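Local coordinates for prenyltransference for protein (Lavandula lanata, PDB 5HC8) that joins two molecules of dimethylallyl diphosphate head-to-middle to make lavandulyl diphosphate, as a prenyltransferase of the cis-prenyl (undecaprenyl diphosphate synthase) family, at residues 16-21 / 58-63. Numbering follows the deposited sequence.
Sequences VAIIID and KLLTIW. With MG (magnesium ion), chain B; ISY (3-methylbut-3-enylsulfanyl(phosphonooxy)phosphinic acid), chain F; PIS (trihydrogen thiodiphosphate), chain C.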
ATOM      1  N   VAL A  16     -15.250  -0.918   2.999  1.00 21.49           N
ATOM      2  CA  VAL A  16     -14.579  -2.241   2.920  1.00 22.99           C
ATOM      3  C   VAL A  16     -14.228  -2.523   1.466  1.00 20.74           C
ATOM      4  O   VAL A  16     -15.119  -2.345   0.588  1.00 22.83           O
ATOM      5  CB  VAL A  16     -15.475  -3.395   3.509  1.00 22.32           C
ATOM      6  CG1 VAL A  16     -14.793  -4.783   3.353  1.00 26.43           C
ATOM      7  CG2 VAL A  16     -15.752  -3.112   4.981  1.00 25.43           C
ATOM      8  N   ALA A  17     -12.981  -2.971   1.201  1.00 22.01           N
ATOM      9  CA  ALA A  17     -12.579  -3.325  -0.135  1.00 21.00           C
ATOM     10  C   ALA A  17     -12.114  -4.725  -0.184  1.00 22.01           C
ATOM     11  O   ALA A  17     -11.430  -5.183   0.711  1.00 20.49           O
ATOM     12  CB  ALA A  17     -11.460  -2.396  -0.676  1.00 20.52           C
ATOM     13  N   ILE A  18     -12.405  -5.382  -1.297  1.00 24.04           N
ATOM     14  CA  ILE A  18     -12.062  -6.763  -1.490  1.00 23.30           C
ATOM     15  C   ILE A  18     -11.258  -7.059  -2.744  1.00 22.72           C
ATOM     16  O   ILE A  18     -11.637  -6.668  -3.837  1.00 22.93           O
ATOM     17  CB  ILE A  18     -13.345  -7.640  -1.579  1.00 23.93           C
ATOM     18  CG1 ILE A  18     -14.189  -7.460  -0.302  1.00 26.67           C
ATOM     19  CG2 ILE A  18     -12.970  -9.093  -1.741  1.00 24.73           C
ATOM     20  CD1 ILE A  18     -15.486  -8.264  -0.272  1.00 28.39           C
ATOM     21  N   ILE A  19     -10.124  -7.710  -2.561  1.00 20.09           N
ATOM     22  CA  ILE A  19      -9.334  -8.266  -3.670  1.00 23.26           C
ATOM     23  C   ILE A  19      -9.670  -9.727  -3.886  1.00 22.01           C
ATOM     24  O   ILE A  19      -9.358 -10.577  -3.066  1.00 21.78           O
ATOM     25  CB  ILE A  19      -7.814  -8.104  -3.387  1.00 24.02           C
ATOM     26  CG1 ILE A  19      -7.444  -6.632  -3.248  1.00 23.99           C
ATOM     27  CG2 ILE A  19      -6.940  -8.750  -4.439  1.00 25.93           C
ATOM     28  CD1 ILE A  19      -5.990  -6.398  -2.906  1.00 23.83           C
ATOM     29  N   ILE A  20     -10.287 -10.031  -5.032  1.00 22.11           N
ATOM     30  CA  ILE A  20     -10.666 -11.393  -5.393  1.00 23.82           C
ATOM     31  C   ILE A  20      -9.509 -12.087  -6.076  1.00 23.48           C
ATOM     32  O   ILE A  20      -8.745 -11.481  -6.858  1.00 23.62           O
ATOM     33  CB  ILE A  20     -11.997 -11.412  -6.267  1.00 24.36           C
ATOM     34  CG1 ILE A  20     -11.801 -10.746  -7.611  1.00 28.65           C
ATOM     35  CG2 ILE A  20     -13.143 -10.674  -5.536  1.00 27.45           C
ATOM     36  CD1 ILE A  20     -13.073 -10.567  -8.400  1.00 31.67           C
ATOM     37  N   ASP A  21      -9.332 -13.355  -5.735  1.00 24.30           N
ATOM     38  CA  ASP A  21      -8.193 -14.105  -6.198  1.00 23.87           C
ATOM     39  C   ASP A  21      -8.437 -15.589  -5.971  1.00 24.00           C
ATOM     40  O   ASP A  21      -9.295 -15.960  -5.147  1.00 24.05           O
ATOM     41  CB  ASP A  21      -6.927 -13.602  -5.467  1.00 26.74           C
ATOM     42  CG  ASP A  21      -5.623 -13.883  -6.239  1.00 26.63           C
ATOM     43  OD1 ASP A  21      -5.758 -13.953  -7.466  1.00 25.83           O
ATOM     44  OD2 ASP A  21      -4.552 -14.113  -5.610  1.00 25.35           O
ATOM     45  N   LYS A  58     -20.931   1.479   4.549  1.00 27.34           N
ATOM     46  CA  LYS A  58     -21.332   2.590   3.722  1.00 29.64           C
ATOM     47  C   LYS A  58     -20.799   2.482   2.302  1.00 28.36           C
ATOM     48  O   LYS A  58     -21.451   2.887   1.386  1.00 25.75           O
ATOM     49  CB  LYS A  58     -20.918   3.887   4.343  1.00 34.73           C
ATOM     50  CG  LYS A  58     -21.672   4.160   5.650  1.00 35.12           C
ATOM     51  CD  LYS A  58     -21.147   5.402   6.296  1.00 44.83           C
ATOM     52  CE  LYS A  58     -21.889   5.709   7.609  1.00 55.17           C
ATOM     53  NZ  LYS A  58     -21.071   6.669   8.417  1.00 61.83           N
ATOM     54  N   LEU A  59     -19.633   1.890   2.145  1.00 24.87           N
ATOM     55  CA  LEU A  59     -19.116   1.611   0.822  1.00 25.93           C
ATOM     56  C   LEU A  59     -18.423   0.259   0.760  1.00 24.27           C
ATOM     57  O   LEU A  59     -17.578  -0.037   1.585  1.00 25.30           O
ATOM     58  CB  LEU A  59     -18.189   2.806   0.430  1.00 24.74           C
ATOM     59  CG  LEU A  59     -17.247   2.435  -0.731  1.00 25.38           C
ATOM     60  CD1 LEU A  59     -18.037   2.172  -1.975  1.00 27.15           C
ATOM     61  CD2 LEU A  59     -16.252   3.569  -0.897  1.00 25.69           C
ATOM     62  N   LEU A  60     -18.820  -0.569  -0.194  1.00 23.91           N
ATOM     63  CA  LEU A  60     -18.140  -1.836  -0.486  1.00 24.80           C
ATOM     64  C   LEU A  60     -17.528  -1.725  -1.884  1.00 25.51           C
ATOM     65  O   LEU A  60     -18.255  -1.452  -2.860  1.00 23.60           O
ATOM     66  CB  LEU A  60     -19.094  -2.964  -0.581  1.00 24.73           C
ATOM     67  CG  LEU A  60     -18.415  -4.329  -0.789  1.00 26.21           C
ATOM     68  CD1 LEU A  60     -17.664  -4.756   0.484  1.00 27.45           C
ATOM     69  CD2 LEU A  60     -19.396  -5.385  -1.211  1.00 28.23           C
ATOM     70  N   THR A  61     -16.225  -1.878  -1.964  1.00 23.62           N
ATOM     71  CA  THR A  61     -15.526  -1.935  -3.272  1.00 23.44           C
ATOM     72  C   THR A  61     -15.066  -3.342  -3.580  1.00 25.56           C
ATOM     73  O   THR A  61     -14.428  -3.977  -2.729  1.00 23.22           O
ATOM     74  CB  THR A  61     -14.324  -0.998  -3.252  1.00 23.63           C
ATOM     75  OG1 THR A  61     -14.756   0.356  -3.119  1.00 27.25           O
ATOM     76  CG2 THR A  61     -13.555  -1.123  -4.569  1.00 27.38           C
ATOM     77  N   ILE A  62     -15.417  -3.861  -4.760  1.00 24.16           N
ATOM     78  CA  ILE A  62     -14.902  -5.146  -5.215  1.00 24.23           C
ATOM     79  C   ILE A  62     -13.997  -4.895  -6.411  1.00 23.99           C
ATOM     80  O   ILE A  62     -14.368  -4.254  -7.409  1.00 23.16           O
ATOM     81  CB  ILE A  62     -16.004  -6.141  -5.610  1.00 25.51           C
ATOM     82  CG1 ILE A  62     -16.876  -6.470  -4.403  1.00 24.97           C
ATOM     83  CG2 ILE A  62     -15.411  -7.374  -6.270  1.00 31.63           C
ATOM     84  CD1 ILE A  62     -18.121  -7.320  -4.737  1.00 26.08           C
ATOM     85  N   TRP A  63     -12.751  -5.311  -6.289  1.00 23.09           N
ATOM     86  CA  TRP A  63     -11.789  -5.158  -7.412  1.00 24.57           C
ATOM     87  C   TRP A  63     -11.858  -6.348  -8.310  1.00 25.73           C
ATOM     88  O   TRP A  63     -11.634  -7.477  -7.852  1.00 27.13           O
ATOM     89  CB  TRP A  63     -10.368  -5.094  -6.913  1.00 25.79           C
ATOM     90  CG  TRP A  63      -9.331  -4.648  -7.908  1.00 24.25           C
ATOM     91  CD1 TRP A  63      -9.459  -3.767  -8.975  1.00 25.71           C
ATOM     92  CD2 TRP A  63      -7.952  -4.982  -7.854  1.00 23.73           C
ATOM     93  NE1 TRP A  63      -8.228  -3.566  -9.553  1.00 23.75           N
ATOM     94  CE2 TRP A  63      -7.287  -4.243  -8.844  1.00 23.68           C
ATOM     95  CE3 TRP A  63      -7.190  -5.755  -6.984  1.00 26.00           C
ATOM     96  CZ2 TRP A  63      -5.903  -4.371  -9.055  1.00 22.90           C
ATOM     97  CZ3 TRP A  63      -5.869  -5.877  -7.226  1.00 25.81           C
ATOM     98  CH2 TRP A  63      -5.238  -5.156  -8.205  1.00 23.41           C
TER
HETATM   99 MG    MG B 401      -4.405 -14.550  -8.990  1.00 31.15          MG
HETATM  100  P1  ISY F 405      -1.102 -11.311  -8.704  1.00 31.31           P
HETATM  101  O2  ISY F 405      -2.390 -10.617  -9.481  1.00 34.67           O
HETATM  102  P3  ISY F 405      -3.863 -11.158  -9.630  1.00 33.65           P
HETATM  103  O4  ISY F 405      -1.581 -12.285  -7.556  1.00 36.30           O
HETATM  104  O5  ISY F 405      -0.070 -10.275  -8.172  1.00 31.38           O
HETATM  105  O6  ISY F 405      -0.411 -12.127  -9.789  1.00 33.52           O
HETATM  106  O7  ISY F 405      -3.876 -12.640  -9.743  1.00 31.62           O
HETATM  107  O8  ISY F 405      -4.588 -10.320 -10.782  1.00 33.91           O
HETATM  108  S9  ISY F 405      -4.764 -10.741  -7.739  1.00 34.30           S
HETATM  109  C10 ISY F 405      -5.218  -9.038  -7.965  1.00 36.99           C
HETATM  110  C11 ISY F 405      -6.721  -9.140  -8.037  1.00 40.63           C
HETATM  111  C12 ISY F 405      -7.509  -8.444  -9.111  1.00 35.30           C
HETATM  112  C13 ISY F 405      -8.962  -8.574  -9.105  1.00 37.95           C
HETATM  113  C14 ISY F 405      -6.845  -7.806 -10.274  1.00 36.43           C
HETATM  114  P1  PIS C 402      -5.454 -17.534  -9.581  1.00 32.20           P
HETATM  115  O1  PIS C 402      -6.591 -16.937 -10.546  1.00 31.06           O
HETATM  116  P2  PIS C 402      -7.286 -15.507 -10.542  1.00 30.50           P
HETATM  117  S1  PIS C 402      -5.995 -14.492 -10.396  1.00 45.48           S
HETATM  118  O2  PIS C 402      -4.992 -16.543  -8.492  1.00 30.55           O
HETATM  119  O3  PIS C 402      -5.984 -18.827  -8.963  1.00 31.66           O
HETATM  120  O4  PIS C 402      -8.142 -15.521  -9.324  1.00 29.23           O
HETATM  121  O5  PIS C 402      -4.231 -17.733 -10.532  1.00 31.46           O
HETATM  122  O6  PIS C 402      -8.028 -15.390 -11.958  1.00 33.77           O
HETATM  123  O   HOH W   1      -2.881 -14.525  -7.622  1.00 27.26           O
HETATM  124  O   HOH W   2      -3.035 -15.421 -10.528  1.00 33.18           O
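Val16 and Ile18 pair with Leu59, Thr61 and Trp63 through four backbone hydrogen bonds, joining two parallel strands at the centre of the sheet. Val16 N donates to Leu59 O and Thr61 N to Val16 O. Ile18 N then donates to Thr61 O, and Trp63 N to Ile18 O at 3.0 Å, nearly straight at 173°. The chain between the strands is mostly helical, a beta-alpha-beta crossover.

Apolar contacts flank this ladder. On one face Leu60 CD1 lies 4.0 Å from Val16 CB and also meets Ile18 CD1; helix 34-54 packs on this side. Beyond the strand end, Ile20 crosses Ile62 at about a right angle, CG2 to CG2. With Ile20 CG1 between the backbone N and the carbonyl carbon (chi1 65°), it is brought to 3.3 Å from Trp63 O, a buried oxygen with no hydrogen-bond partner. On the other face Ile19 and Trp63 lie side by side, with Ile19 CG1 3.8 Å from Trp63 CE3.

Ile19, Ile20 and Trp63 also line the site of the thio-analogue of isopentenyl diphosphate. Its C12 lies over one face of the Trp63 ring, 3.4 Å from Trp63 CE3, while Ile19 CG2 touches its C11. Trp63 NE1 is hydrogen-bonded to Tyr142 O, which helps fix the indole. An alanine in place of Trp63 would probably open a gap beside Ile19 and leave the prenyl chain without its aromatic wall.

Asp21 OD1 binds magnesium at 2.1 Å, alongside S1 and O2 of the thiodiphosphate, O7 of the isopentenyl analogue and two waters. Asp21 OD2 is hydrogen-bonded to one of these waters and forms a salt bridge with Arg193. The strand ends and the loop after 16-19 thus place an apolar wall beside a carboxylate whose metal links the two diphosphate analogues.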